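PDB 6BQ6: thermospermine synthase from Medicago truncatula, which probably transfers an aminopropyl group from S-adenosyl 3-(methylsulfanyl)propylamine to spermidine, forming the tetraamine thermospermine and releasing S-methyl-5'-thioadenosine. Local coordinates for residues W41-N46 against T64-K69; A95-P100 against I277-R282; E172-V177 against K205-K210; I233-R238 against N310-V315. All blocks are in the same frame, centred on the assembly; numbering follows the deposited sequence.

Contact 1 of 4, residues W41-N46 against T64-K69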
loop_
_atom_site.group_PDB
_atom_site.type_symbol
_atom_site.label_atom_id
_atom_site.label_comp_id
_atom_site.label_asym_id
_atom_site.label_seq_id
_atom_site.Cartn_x
_atom_site.Cartn_y
_atom_site.Cartn_z
ATOM N N TRP B 41 8.074 1.030 2.961
ATOM C CA TRP B 41 9.134 0.268 2.325
ATOM C C TRP B 41 8.573 -1.132 2.207
ATOM O O TRP B 41 8.219 -1.702 3.256
ATOM C CB TRP B 41 10.296 0.324 3.287
ATOM C CG TRP B 41 11.540 -0.352 3.009
ATOM C CD1 TRP B 41 12.248 -1.131 3.903
ATOM C CD2 TRP B 41 12.352 -0.230 1.848
ATOM N NE1 TRP B 41 13.459 -1.483 3.354
ATOM C CE2 TRP B 41 13.542 -0.952 2.095
ATOM C CE3 TRP B 41 12.209 0.440 0.637
ATOM C CZ2 TRP B 41 14.543 -1.055 1.160
ATOM C CZ3 TRP B 41 13.195 0.333 -0.298
ATOM C CH2 TRP B 41 14.364 -0.428 -0.035
ATOM N N CYS B 42 8.435 -1.656 0.974
ATOM C CA CYS B 42 7.682 -2.895 0.750
ATOM C C CYS B 42 8.507 -3.956 0.028
ATOM O O CYS B 42 9.189 -3.655 -0.937
ATOM C CB CYS B 42 6.419 -2.633 -0.031
ATOM S SG CYS B 42 5.546 -1.141 0.573
ATOM N N PHE B 43 8.483 -5.170 0.565
ATOM C CA PHE B 43 9.236 -6.292 0.012
ATOM C C PHE B 43 8.262 -7.322 -0.530
ATOM O O PHE B 43 7.335 -7.731 0.173
ATOM C CB PHE B 43 10.054 -7.023 1.096
ATOM C CG PHE B 43 10.878 -6.165 1.951
ATOM C CD1 PHE B 43 11.325 -4.913 1.550
ATOM C CD2 PHE B 43 11.313 -6.659 3.180
ATOM C CE1 PHE B 43 12.142 -4.181 2.373
ATOM C CE2 PHE B 43 12.115 -5.904 3.994
ATOM C CZ PHE B 43 12.523 -4.675 3.608
ATOM N N ALA B 44 8.495 -7.817 -1.743
ATOM C CA ALA B 44 7.643 -8.889 -2.253
ATOM C C ALA B 44 7.927 -10.138 -1.403
ATOM O O ALA B 44 9.061 -10.359 -0.950
ATOM C CB ALA B 44 7.928 -9.179 -3.691
ATOM N N LEU B 45 6.872 -10.896 -1.172
ATOM C CA LEU B 45 6.862 -12.025 -0.266
ATOM C C LEU B 45 6.752 -13.357 -1.007
ATOM O O LEU B 45 5.855 -13.533 -1.839
ATOM C CB LEU B 45 5.662 -11.928 0.634
ATOM C CG LEU B 45 5.626 -11.213 1.943
ATOM C CD1 LEU B 45 4.230 -11.293 2.533
ATOM C CD2 LEU B 45 6.570 -11.903 2.887
ATOM N N ASN B 46 7.605 -14.303 -0.638
ATOM C CA ASN B 46 7.445 -15.720 -1.041
ATOM C C ASN B 46 6.488 -16.419 -0.067
ATOM O O ASN B 46 5.538 -17.113 -0.466
ATOM C CB ASN B 46 8.788 -16.454 -1.011
ATOM C CG ASN B 46 9.727 -16.056 -2.146
ATOM O OD1 ASN B 46 9.309 -15.947 -3.291
ATOM N ND2 ASN B 46 11.019 -15.903 -1.839
ATOM N N THR B 64 11.167 -13.358 2.167
ATOM C CA THR B 64 11.028 -12.225 1.241
ATOM C C THR B 64 11.886 -12.434 0.040
ATOM O O THR B 64 12.951 -13.020 0.127
ATOM C CB THR B 64 11.396 -10.884 1.918
ATOM O OG1 THR B 64 12.815 -10.735 2.008
ATOM C CG2 THR B 64 10.815 -10.807 3.323
ATOM N N LYS B 65 11.456 -11.878 -1.082
ATOM C CA LYS B 65 12.202 -12.024 -2.320
ATOM C C LYS B 65 13.468 -11.202 -2.294
ATOM O O LYS B 65 14.547 -11.746 -2.558
ATOM C CB LYS B 65 11.321 -11.704 -3.506
ATOM C CG LYS B 65 10.159 -12.679 -3.689
ATOM C CD LYS B 65 9.438 -12.419 -5.009
ATOM C CE LYS B 65 8.142 -13.194 -5.135
ATOM N NZ LYS B 65 8.430 -14.579 -5.611
ATOM N N PRO B 66 13.385 -9.888 -1.952
ATOM C CA PRO B 66 14.627 -9.134 -2.051
ATOM C C PRO B 66 15.697 -9.457 -0.974
ATOM O O PRO B 66 16.916 -9.464 -1.255
ATOM C CB PRO B 66 14.153 -7.685 -1.972
ATOM C CG PRO B 66 12.855 -7.738 -1.266
ATOM C CD PRO B 66 12.223 -9.032 -1.704
ATOM N N PHE B 67 15.265 -9.786 0.232
ATOM C CA PHE B 67 16.179 -9.873 1.349
ATOM C C PHE B 67 16.212 -11.238 2.035
ATOM O O PHE B 67 16.827 -11.359 3.084
ATOM C CB PHE B 67 15.864 -8.758 2.342
ATOM C CG PHE B 67 15.986 -7.385 1.743
ATOM C CD1 PHE B 67 17.174 -6.978 1.190
ATOM C CD2 PHE B 67 14.890 -6.511 1.688
ATOM C CE1 PHE B 67 17.322 -5.721 0.625
ATOM C CE2 PHE B 67 15.038 -5.255 1.108
ATOM C CZ PHE B 67 16.251 -4.866 0.585
ATOM N N GLY B 68 15.594 -12.252 1.451
ATOM C CA GLY B 68 15.493 -13.560 2.120
ATOM C C GLY B 68 14.628 -13.556 3.366
ATOM O O GLY B 68 13.667 -12.754 3.531
ATOM N N LYS B 69 14.977 -14.456 4.282
ATOM C CA LYS B 69 14.207 -14.650 5.466
ATOM C C LYS B 69 14.360 -13.442 6.365
ATOM O O LYS B 69 15.495 -12.988 6.613
ATOM C CB LYS B 69 14.661 -15.921 6.175
ATOM C CG LYS B 69 14.351 -17.176 5.380
ATOM C CD LYS B 69 14.856 -18.431 6.112
ATOM C CE LYS B 69 14.199 -19.719 5.589
ATOM N NZ LYS B 69 13.662 -19.645 4.183
#

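Contact 2 of 4, residues A95-P100 against I277-R282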
loop_
_atom_site.group_PDB
_atom_site.type_symbol
_atom_site.label_atom_id
_atom_site.label_comp_id
_atom_site.label_asym_id
_atom_site.label_seq_id
_atom_site.Cartn_x
_atom_site.Cartn_y
_atom_site.Cartn_z
ATOM N N ALA B 95 34.279 -2.953 18.570
ATOM C CA ALA B 95 34.516 -2.995 20.015
ATOM C C ALA B 95 35.553 -4.005 20.406
ATOM O O ALA B 95 36.539 -3.689 21.089
ATOM C CB ALA B 95 33.228 -3.238 20.769
ATOM N N LEU B 96 35.396 -5.240 19.956
ATOM C CA LEU B 96 36.323 -6.296 20.429
ATOM C C LEU B 96 37.733 -6.074 19.876
ATOM O O LEU B 96 38.740 -6.310 20.555
ATOM C CB LEU B 96 35.845 -7.675 20.099
ATOM C CG LEU B 96 34.910 -8.294 21.157
ATOM C CD1 LEU B 96 33.578 -7.569 21.275
ATOM C CD2 LEU B 96 34.725 -9.765 20.876
ATOM N N LEU B 97 37.819 -5.575 18.644
ATOM C CA LEU B 97 39.113 -5.335 18.064
ATOM C C LEU B 97 39.896 -4.196 18.720
ATOM O O LEU B 97 41.107 -4.207 18.690
ATOM C CB LEU B 97 38.990 -5.086 16.541
ATOM C CG LEU B 97 38.507 -6.279 15.734
ATOM C CD1 LEU B 97 38.070 -5.863 14.345
ATOM C CD2 LEU B 97 39.601 -7.360 15.650
ATOM N N HIS B 98 39.223 -3.206 19.273
ATOM C CA HIS B 98 39.871 -2.132 19.940
ATOM C C HIS B 98 40.319 -2.546 21.324
ATOM O O HIS B 98 41.166 -1.848 21.902
ATOM C CB HIS B 98 38.984 -0.911 20.022
ATOM C CG HIS B 98 38.937 -0.092 18.749
ATOM N ND1 HIS B 98 38.159 -0.424 17.678
ATOM C CD2 HIS B 98 39.609 1.029 18.387
ATOM C CE1 HIS B 98 38.340 0.451 16.702
ATOM N NE2 HIS B 98 39.197 1.364 17.116
ATOM N N HIS B 99 39.775 -3.654 21.820
ATOM C CA HIS B 99 40.158 -4.182 23.119
ATOM C C HIS B 99 41.453 -4.989 23.009
ATOM O O HIS B 99 41.682 -5.688 22.008
ATOM C CB HIS B 99 39.049 -5.079 23.633
ATOM C CG HIS B 99 39.135 -5.283 25.101
ATOM N ND1 HIS B 99 39.994 -6.200 25.654
ATOM C CD2 HIS B 99 38.537 -4.643 26.133
ATOM C CE1 HIS B 99 39.914 -6.137 26.971
ATOM N NE2 HIS B 99 39.048 -5.188 27.294
ATOM N N PRO B 100 42.332 -4.909 24.027
ATOM C CA PRO B 100 43.607 -5.630 23.890
ATOM C C PRO B 100 43.486 -7.157 23.926
ATOM O O PRO B 100 44.227 -7.860 23.227
ATOM C CB PRO B 100 44.450 -5.059 25.050
ATOM C CG PRO B 100 43.474 -4.541 26.030
ATOM C CD PRO B 100 42.347 -3.994 25.173
ATOM N N ILE B 277 45.123 -6.411 11.066
ATOM C CA ILE B 277 46.063 -7.352 11.725
ATOM C C ILE B 277 45.390 -8.094 12.836
ATOM O O ILE B 277 45.505 -9.308 12.914
ATOM C CB ILE B 277 47.332 -6.654 12.221
ATOM C CG1 ILE B 277 48.211 -6.323 11.007
ATOM C CG2 ILE B 277 48.139 -7.575 13.152
ATOM C CD1 ILE B 277 49.232 -5.258 11.274
ATOM N N ARG B 278 44.650 -7.351 13.664
ATOM C CA ARG B 278 43.874 -7.947 14.741
ATOM C C ARG B 278 42.812 -8.888 14.247
ATOM O O ARG B 278 42.603 -9.917 14.850
ATOM C CB ARG B 278 43.273 -6.876 15.662
ATOM C CG ARG B 278 44.351 -6.139 16.429
ATOM C CD ARG B 278 43.795 -5.058 17.311
ATOM N NE ARG B 278 44.878 -4.268 17.962
ATOM C CZ ARG B 278 44.791 -3.732 19.188
ATOM N NH1 ARG B 278 43.693 -3.841 19.931
ATOM N NH2 ARG B 278 45.840 -3.040 19.675
ATOM N N MET B 279 42.139 -8.546 13.143
ATOM C CA MET B 279 41.129 -9.423 12.569
ATOM C C MET B 279 41.722 -10.736 12.094
ATOM O O MET B 279 41.188 -11.789 12.350
ATOM C CB MET B 279 40.379 -8.769 11.406
ATOM C CG MET B 279 39.554 -7.588 11.798
ATOM S SD MET B 279 38.667 -6.900 10.359
ATOM C CE MET B 279 38.577 -5.180 10.821
ATOM N N ARG B 280 42.832 -10.642 11.393
ATOM C CA ARG B 280 43.545 -11.824 10.946
ATOM C C ARG B 280 43.988 -12.673 12.123
ATOM O O ARG B 280 43.927 -13.881 12.051
ATOM C CB ARG B 280 44.779 -11.409 10.132
ATOM C CG ARG B 280 45.645 -12.535 9.575
ATOM C CD ARG B 280 44.889 -13.472 8.647
ATOM N NE ARG B 280 44.536 -12.844 7.371
ATOM C CZ ARG B 280 45.349 -12.713 6.315
ATOM N NH1 ARG B 280 46.621 -13.150 6.334
ATOM N NH2 ARG B 280 44.886 -12.121 5.219
ATOM N N GLN B 281 44.472 -12.052 13.175
ATOM C CA GLN B 281 44.973 -12.831 14.306
ATOM C C GLN B 281 43.848 -13.442 15.127
ATOM O O GLN B 281 43.962 -14.566 15.601
ATOM C CB GLN B 281 45.891 -11.981 15.211
ATOM C CG GLN B 281 46.596 -12.795 16.309
ATOM C CD GLN B 281 47.586 -13.810 15.738
ATOM O OE1 GLN B 281 48.572 -13.418 15.103
ATOM N NE2 GLN B 281 47.302 -15.119 15.895
ATOM N N ARG B 282 42.757 -12.693 15.315
ATOM C CA ARG B 282 41.797 -13.010 16.360
ATOM C C ARG B 282 40.464 -13.582 15.931
ATOM O O ARG B 282 39.824 -14.311 16.677
ATOM C CB ARG B 282 41.489 -11.766 17.144
ATOM C CG ARG B 282 42.645 -11.176 17.883
ATOM C CD ARG B 282 42.001 -10.097 18.681
ATOM N NE ARG B 282 42.858 -9.078 19.163
ATOM C CZ ARG B 282 42.419 -8.056 19.900
ATOM N NH1 ARG B 282 43.236 -7.103 20.294
ATOM N NH2 ARG B 282 41.128 -7.975 20.209
#

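Contact 3 of 4, residues E172-V177 against K205-K210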
loop_
_atom_site.group_PDB
_atom_site.type_symbol
_atom_site.label_atom_id
_atom_site.label_comp_id
_atom_site.label_asym_id
_atom_site.label_seq_id
_atom_site.Cartn_x
_atom_site.Cartn_y
_atom_site.Cartn_z
ATOM N N GLU B 172 28.325 -9.054 40.823
ATOM C CA GLU B 172 29.575 -8.297 40.785
ATOM C C GLU B 172 30.500 -8.646 39.625
ATOM O O GLU B 172 31.540 -8.010 39.478
ATOM C CB GLU B 172 30.323 -8.446 42.111
ATOM C CG GLU B 172 29.486 -8.021 43.317
ATOM C CD GLU B 172 29.023 -6.575 43.259
ATOM O OE1 GLU B 172 29.820 -5.691 42.827
ATOM O OE2 GLU B 172 27.857 -6.311 43.629
ATOM N N GLU B 173 30.123 -9.608 38.781
ATOM C CA GLU B 173 30.945 -9.939 37.631
ATOM C C GLU B 173 31.068 -8.729 36.695
ATOM O O GLU B 173 30.097 -8.013 36.464
ATOM C CB GLU B 173 30.380 -11.097 36.835
ATOM C CG GLU B 173 31.262 -11.381 35.608
ATOM C CD GLU B 173 31.250 -12.818 35.107
ATOM O OE1 GLU B 173 30.615 -13.674 35.761
ATOM O OE2 GLU B 173 31.893 -13.064 34.035
ATOM N N LYS B 174 32.276 -8.540 36.193
ATOM C CA LYS B 174 32.575 -7.466 35.276
ATOM C C LYS B 174 32.968 -8.057 33.939
ATOM O O LYS B 174 33.322 -9.223 33.829
ATOM C CB LYS B 174 33.677 -6.583 35.821
ATOM C CG LYS B 174 33.374 -6.010 37.224
ATOM C CD LYS B 174 34.313 -4.846 37.506
ATOM C CE LYS B 174 34.056 -4.248 38.866
ATOM N NZ LYS B 174 34.765 -5.063 39.846
ATOM N N TYR B 175 32.911 -7.224 32.904
ATOM C CA TYR B 175 33.079 -7.691 31.545
ATOM C C TYR B 175 34.045 -6.806 30.794
ATOM O O TYR B 175 34.101 -5.562 31.017
ATOM C CB TYR B 175 31.696 -7.620 30.815
ATOM C CG TYR B 175 30.740 -8.569 31.438
ATOM C CD1 TYR B 175 30.753 -9.902 31.075
ATOM C CD2 TYR B 175 29.878 -8.160 32.444
ATOM C CE1 TYR B 175 29.893 -10.820 31.653
ATOM C CE2 TYR B 175 29.044 -9.087 33.060
ATOM C CZ TYR B 175 29.065 -10.399 32.650
ATOM O OH TYR B 175 28.207 -11.292 33.267
ATOM N N ASP B 176 34.768 -7.420 29.847
ATOM C CA ASP B 176 35.638 -6.676 28.935
ATOM C C ASP B 176 34.885 -5.839 27.932
ATOM O O ASP B 176 35.302 -4.725 27.614
ATOM C CB ASP B 176 36.580 -7.652 28.217
ATOM C CG ASP B 176 37.487 -8.392 29.197
ATOM O OD1 ASP B 176 38.152 -7.703 29.990
ATOM O OD2 ASP B 176 37.530 -9.635 29.145
ATOM N N VAL B 177 33.771 -6.363 27.430
ATOM C CA VAL B 177 32.929 -5.577 26.503
ATOM C C VAL B 177 31.489 -5.821 26.942
ATOM O O VAL B 177 31.146 -6.929 27.356
ATOM C CB VAL B 177 33.124 -6.002 25.008
ATOM C CG1 VAL B 177 32.254 -5.185 24.084
ATOM C CG2 VAL B 177 34.558 -5.843 24.560
ATOM N N LYS B 205 28.977 1.149 33.823
ATOM C CA LYS B 205 30.424 1.427 33.983
ATOM C C LYS B 205 31.074 0.638 35.109
ATOM O O LYS B 205 32.146 0.044 34.889
ATOM C CB LYS B 205 30.677 2.937 34.084
ATOM C CG LYS B 205 32.123 3.353 33.874
ATOM C CD LYS B 205 32.239 4.829 33.463
ATOM C CE LYS B 205 33.286 5.535 34.277
ATOM N NZ LYS B 205 33.623 6.873 33.708
ATOM N N PRO B 206 30.388 0.509 36.285
ATOM C CA PRO B 206 30.968 -0.325 37.344
ATOM C C PRO B 206 31.152 -1.782 37.017
ATOM O O PRO B 206 31.907 -2.456 37.713
ATOM C CB PRO B 206 29.978 -0.183 38.483
ATOM C CG PRO B 206 29.359 1.129 38.277
ATOM C CD PRO B 206 29.242 1.277 36.787
ATOM N N LYS B 207 30.483 -2.283 35.972
ATOM C CA LYS B 207 30.644 -3.665 35.566
ATOM C C LYS B 207 31.491 -3.851 34.318
ATOM O O LYS B 207 31.484 -4.931 33.757
ATOM C CB LYS B 207 29.248 -4.329 35.433
ATOM C CG LYS B 207 28.462 -4.362 36.778
ATOM C CD LYS B 207 29.169 -5.072 37.945
ATOM C CE LYS B 207 28.693 -4.615 39.323
ATOM N NZ LYS B 207 27.246 -4.776 39.565
ATOM N N LEU B 208 32.221 -2.812 33.892
ATOM C CA LEU B 208 33.276 -2.942 32.907
ATOM C C LEU B 208 34.624 -3.108 33.603
ATOM O O LEU B 208 34.934 -2.412 34.581
ATOM C CB LEU B 208 33.362 -1.741 32.005
ATOM C CG LEU B 208 32.253 -1.535 31.009
ATOM C CD1 LEU B 208 32.361 -0.149 30.402
ATOM C CD2 LEU B 208 32.332 -2.604 29.927
ATOM N N LYS B 209 35.397 -4.044 33.099
ATOM C CA LYS B 209 36.766 -4.228 33.519
ATOM C C LYS B 209 37.693 -3.104 33.053
ATOM O O LYS B 209 37.319 -2.183 32.300
ATOM C CB LYS B 209 37.310 -5.587 33.052
ATOM C CG LYS B 209 36.611 -6.764 33.697
ATOM C CD LYS B 209 37.314 -8.072 33.388
ATOM C CE LYS B 209 36.564 -9.219 34.039
ATOM N NZ LYS B 209 37.232 -10.510 33.867
ATOM N N LYS B 210 38.923 -3.149 33.542
ATOM C CA LYS B 210 39.931 -2.184 33.112
ATOM C C LYS B 210 40.103 -2.293 31.599
ATOM O O LYS B 210 40.294 -3.377 31.085
ATOM C CB LYS B 210 41.261 -2.496 33.794
ATOM C CG LYS B 210 42.470 -1.725 33.313
ATOM C CD LYS B 210 42.294 -0.227 33.403
ATOM C CE LYS B 210 43.539 0.455 32.793
ATOM N NZ LYS B 210 43.459 1.877 33.070
HETATM O O HOH W 1 38.385 -4.961 29.877
HETATM O O HOH W 2 37.839 -11.012 31.503
#

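Contact 4 of 4, residues I233-R238 against N310-V315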
loop_
_atom_site.group_PDB
_atom_site.type_symbol
_atom_site.label_atom_id
_atom_site.label_comp_id
_atom_site.label_asym_id
_atom_site.label_seq_id
_atom_site.Cartn_x
_atom_site.Cartn_y
_atom_site.Cartn_z
ATOM N N ILE B 233 21.991 9.466 21.796
ATOM C CA ILE B 233 22.791 8.380 22.356
ATOM C C ILE B 233 24.272 8.781 22.419
ATOM O O ILE B 233 24.936 8.627 23.423
ATOM C CB ILE B 233 22.605 7.096 21.541
ATOM C CG1 ILE B 233 21.184 6.526 21.756
ATOM C CG2 ILE B 233 23.638 6.057 21.977
ATOM C CD1 ILE B 233 20.833 5.347 20.909
ATOM N N TYR B 234 24.796 9.331 21.327
ATOM C CA TYR B 234 26.127 9.847 21.335
ATOM C C TYR B 234 26.347 10.853 22.481
ATOM O O TYR B 234 27.271 10.753 23.239
ATOM C CB TYR B 234 26.473 10.484 19.972
ATOM C CG TYR B 234 27.756 11.237 19.994
ATOM C CD1 TYR B 234 28.969 10.592 19.995
ATOM C CD2 TYR B 234 27.763 12.645 20.066
ATOM C CE1 TYR B 234 30.167 11.306 20.066
ATOM C CE2 TYR B 234 28.932 13.353 20.124
ATOM C CZ TYR B 234 30.143 12.706 20.108
ATOM O OH TYR B 234 31.327 13.416 20.189
ATOM N N ASN B 235 25.481 11.837 22.571
ATOM C CA ASN B 235 25.663 12.854 23.598
ATOM C C ASN B 235 25.538 12.323 25.014
ATOM O O ASN B 235 26.261 12.773 25.910
ATOM C CB ASN B 235 24.717 14.036 23.393
ATOM C CG ASN B 235 25.117 15.244 24.252
ATOM O OD1 ASN B 235 26.282 15.658 24.231
ATOM N ND2 ASN B 235 24.166 15.778 25.051
ATOM N N THR B 236 24.617 11.392 25.221
ATOM C CA THR B 236 24.447 10.788 26.539
ATOM C C THR B 236 25.732 10.077 26.917
ATOM O O THR B 236 26.285 10.272 28.016
ATOM C CB THR B 236 23.214 9.886 26.587
ATOM O OG1 THR B 236 22.046 10.643 26.213
ATOM C CG2 THR B 236 23.014 9.314 27.971
ATOM N N LEU B 237 26.282 9.277 25.989
ATOM C CA LEU B 237 27.550 8.610 26.270
ATOM C C LEU B 237 28.722 9.575 26.492
ATOM O O LEU B 237 29.602 9.278 27.288
ATOM C CB LEU B 237 27.877 7.589 25.181
ATOM C CG LEU B 237 27.012 6.335 25.210
ATOM C CD1 LEU B 237 27.093 5.572 23.896
ATOM C CD2 LEU B 237 27.381 5.449 26.364
ATOM N N ARG B 238 28.728 10.722 25.806
ATOM C CA ARG B 238 29.796 11.714 25.944
ATOM C C ARG B 238 29.798 12.290 27.372
ATOM O O ARG B 238 30.833 12.755 27.895
ATOM C CB ARG B 238 29.573 12.823 24.879
ATOM C CG ARG B 238 30.640 13.872 24.821
ATOM C CD ARG B 238 30.565 14.681 23.521
ATOM N NE ARG B 238 29.257 15.311 23.262
ATOM C CZ ARG B 238 29.070 16.348 22.427
ATOM N NH1 ARG B 238 27.862 16.857 22.206
ATOM N NH2 ARG B 238 30.115 16.881 21.810
ATOM N N ASN B 310 28.086 17.004 17.469
ATOM C CA ASN B 310 28.833 17.951 18.284
ATOM C C ASN B 310 27.963 18.894 19.085
ATOM O O ASN B 310 28.241 19.117 20.266
ATOM C CB ASN B 310 29.757 18.800 17.413
ATOM C CG ASN B 310 31.167 18.280 17.389
ATOM O OD1 ASN B 310 31.731 18.003 16.311
ATOM N ND2 ASN B 310 31.784 18.190 18.588
ATOM N N ASN B 311 26.896 19.403 18.463
ATOM C CA ASN B 311 26.044 20.428 19.076
ATOM C C ASN B 311 24.852 19.884 19.872
ATOM O O ASN B 311 24.110 20.651 20.503
ATOM C CB ASN B 311 25.569 21.409 17.997
ATOM C CG ASN B 311 26.726 22.059 17.279
ATOM O OD1 ASN B 311 27.763 22.346 17.880
ATOM N ND2 ASN B 311 26.578 22.252 15.986
ATOM N N GLU B 312 24.681 18.557 19.871
ATOM C CA GLU B 312 23.560 17.929 20.523
ATOM C C GLU B 312 23.631 18.189 22.012
ATOM O O GLU B 312 24.672 17.977 22.607
ATOM C CB GLU B 312 23.609 16.425 20.279
ATOM C CG GLU B 312 22.486 15.634 20.896
ATOM C CD GLU B 312 21.146 16.086 20.412
ATOM O OE1 GLU B 312 20.837 15.839 19.240
ATOM O OE2 GLU B 312 20.409 16.734 21.196
ATOM N N THR B 313 22.523 18.654 22.587
ATOM C CA THR B 313 22.414 18.826 24.049
ATOM C C THR B 313 21.484 17.845 24.749
ATOM O O THR B 313 21.466 17.825 25.984
ATOM C CB THR B 313 21.994 20.270 24.391
ATOM O OG1 THR B 313 20.792 20.600 23.688
ATOM C CG2 THR B 313 23.097 21.222 23.942
ATOM N N HIS B 314 20.701 17.041 24.029
ATOM C CA HIS B 314 19.768 16.112 24.682
ATOM C C HIS B 314 20.548 15.028 25.428
ATOM O O HIS B 314 21.549 14.487 24.898
ATOM C CB HIS B 314 18.775 15.450 23.697
ATOM C CG HIS B 314 17.641 14.755 24.393
ATOM N ND1 HIS B 314 16.715 15.437 25.160
ATOM C CD2 HIS B 314 17.329 13.443 24.508
ATOM C CE1 HIS B 314 15.869 14.573 25.696
ATOM N NE2 HIS B 314 16.214 13.358 25.304
ATOM N N VAL B 315 20.139 14.757 26.680
ATOM C CA VAL B 315 20.689 13.660 27.450
ATOM C C VAL B 315 19.541 12.794 27.960
ATOM O O VAL B 315 18.588 13.300 28.567
ATOM C CB VAL B 315 21.547 14.151 28.623
ATOM C CG1 VAL B 315 22.058 12.991 29.465
ATOM C CG2 VAL B 315 22.724 14.947 28.089
HETATM O O HOH W 3 24.641 18.024 26.794
#

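Contact 1 of 4, residues W41-N46 against T64-K69
Lys65 N donates to Ala44 O in a nearly straight bond of 2.8 Å (176° at the hydrogen), and Thr64 CA approaches the same oxygen in a CA-H...O contact. The side chain of Lys65 runs over Ala44, CD resting 3.8 Å from Ala44 CB, and a bend at its last torsion (chi4 -83°) helps carry NZ to Asn46 OD1 at 2.8 Å. Both segments belong to the N-terminal tetramerisation domain, where 41-45 lies on strand 39-45 and Leu45 forms an antiparallel non-hydrogen-bonded pair with Thr64. The chain then turns before strand 70-73, and an ST motif shapes this turn: Thr64 OG1 accepts from Phe67 N and gives its own proton to an in-plane lone pair of Gly68 O at 2.7 Å. Phe67 points its edge at the face of Phe43, its CD2 above the centre of the Phe43 ring, with centroids 4.7 Å apart and planes at 71°. Pro66 packs beside it, CG 3.7 Å from Phe43 CB. Trp41 touches the Phe67 ring through CZ2, while its NE1 bonds to Ser253 O. Trp41, Cys42 and Phe43 also pair with a strand of the second subunit, continuing the sheet across that interface, where Trp41 meets Trp41 of the second subunit.

Contact 2 of 4, residues A95-P100 against I277-R282
Leu97, close to the C-terminal end of helix 84-98, faces Arg278 on helix 272-282, with the two CA atoms 6.4 Å apart. The side chains of Leu97 and Arg278 run antiparallel alongside one another, Leu97 CD2 lying against Arg278 CB. Leu97 CD1 presses on Met279 CG at 3.4 Å, tighter than usual for two carbons, and these side chains cross at about a right angle. On the sheet side of helix 84-98, Ala95 and Leu96 pack on Val177 of strand 175-181, so the contact adds helix 272-282 to that layer. Arg278, extended from CG to NE, sends NH1 to Leu97 O at 2.9 Å, while its NE is held in a salt bridge by Glu274. Arg282 turns its guanidinium end-on to His99 O, which lies in the guanidinium plane, 2.7 Å from Arg282 NH1 and 3.0 Å from NH2; NH2 adds a weak bond to Leu96 O. An alanine in place of Arg282 would probably leave His99 O without its NH1 and NH2 donors. Leu97 O and His99 O are thus met by guanidinium N-H groups of a helix far away in sequence, and the charge of Arg282 in particular is likely to interact favourably with the partial negative charge of the helix end, Arg278 sharing its own with Glu274.

Contact 3 of 4, residues E172-V177 against K205-K210
Tyr175 and Leu208 form a parallel bridge, with Tyr175 N donating to Lys207 O at 2.8 Å and Lys209 N to Tyr175 O at 2.9 Å; the second donor stands above the carbonyl plane. This is the tight part. Here Leu208 CD2 lies 3.6 Å from Tyr175 O, and the Tyr175 ring meets Phe106. Lys207 is also buried: its chain bends at chi2 (-57°) and passes Glu173 O with CD at 3.4 Å, while NZ bonds to Lys171 O and Leu168 O. Asp176 OD2 takes the backbone N-H groups of Lys103 and Asn104, and Lys174 O is buried without a polar partner. The solvent side is looser. The extended chain of Lys209 lays CG against Lys174 CB (3.6 Å), waters join Asp176 to Lys210 O and to Lys209 NZ, and Glu172 OE1 stays 4.3 Å from Lys207 NZ, beyond a salt bridge. Strand 208-209 pairs in parallel with the start of strand 175-181 just before the chain enters strand 212-220, which helix 197-204 links to 175-181 as a beta-alpha-beta crossover of the Rossmann-like sheet.

Contact 4 of 4, residues I233-R238 against N310-V315
The guanidinium of Arg238 carries Tyr234 CE2 over the centre of one face, 3.7 Å above the plane, and meets Asn310 O and the amide of Asn235 at its edge. It belongs to helix 230-238, which flanks the Rossmann-like sheet, and the contact ties this helix to the chain leaving helix 303-311. Arg238 NH1 bonds to Asn310 O at 3.0 Å, from above that carbonyl plane. NH1 and NE together grip Asn235 OD1 side-on, at 2.8 and 3.1 Å. With CG anti to its backbone N (chi1 -167°), Asn235 turns its amide toward the tail, where ND2 donates to His314 O at 2.9 Å, almost straight (172°), and also to a water. An alanine in place of Asn235 would probably leave His314 O without this donor and the Arg238 guanidinium less firmly fixed. Glu312 OE2 takes the His314 N-H on its anti lone pair and OE1 bonds to Ser231 OG, while Glu312 CG packs against Asn235 CB. Thr236 OG1, bonded to Cys232 O and Tyr316 N, lies 3.5 Å from Val315 CA.

Overall arrangement
Contacts 1 and 2 are largely buried, whereas contacts 3 and 4 are partly open to solvent. Contact 1 stands apart in the tetramerisation domain, about 40 Å from contact 3 between centres and on the opposite side of the chain's centre; it alone stacks aromatic rings between its two segments and adjoins other subunits. Contacts 2 and 3 touch: Leu96 CD1 packs on Val177 CG2 at 3.8 Å, placing the end of helix 84-98 against strand 175-181. Contact 3 relies on backbone pairing of strands, with lysine chains on its outer side. Contacts 2 and 4 share another chemistry, arginine side chains binding backbone carbonyls, but contact 2 joins a helix end to another helix, and contact 4 a helix to the end of helix 303-311 and the chain after it.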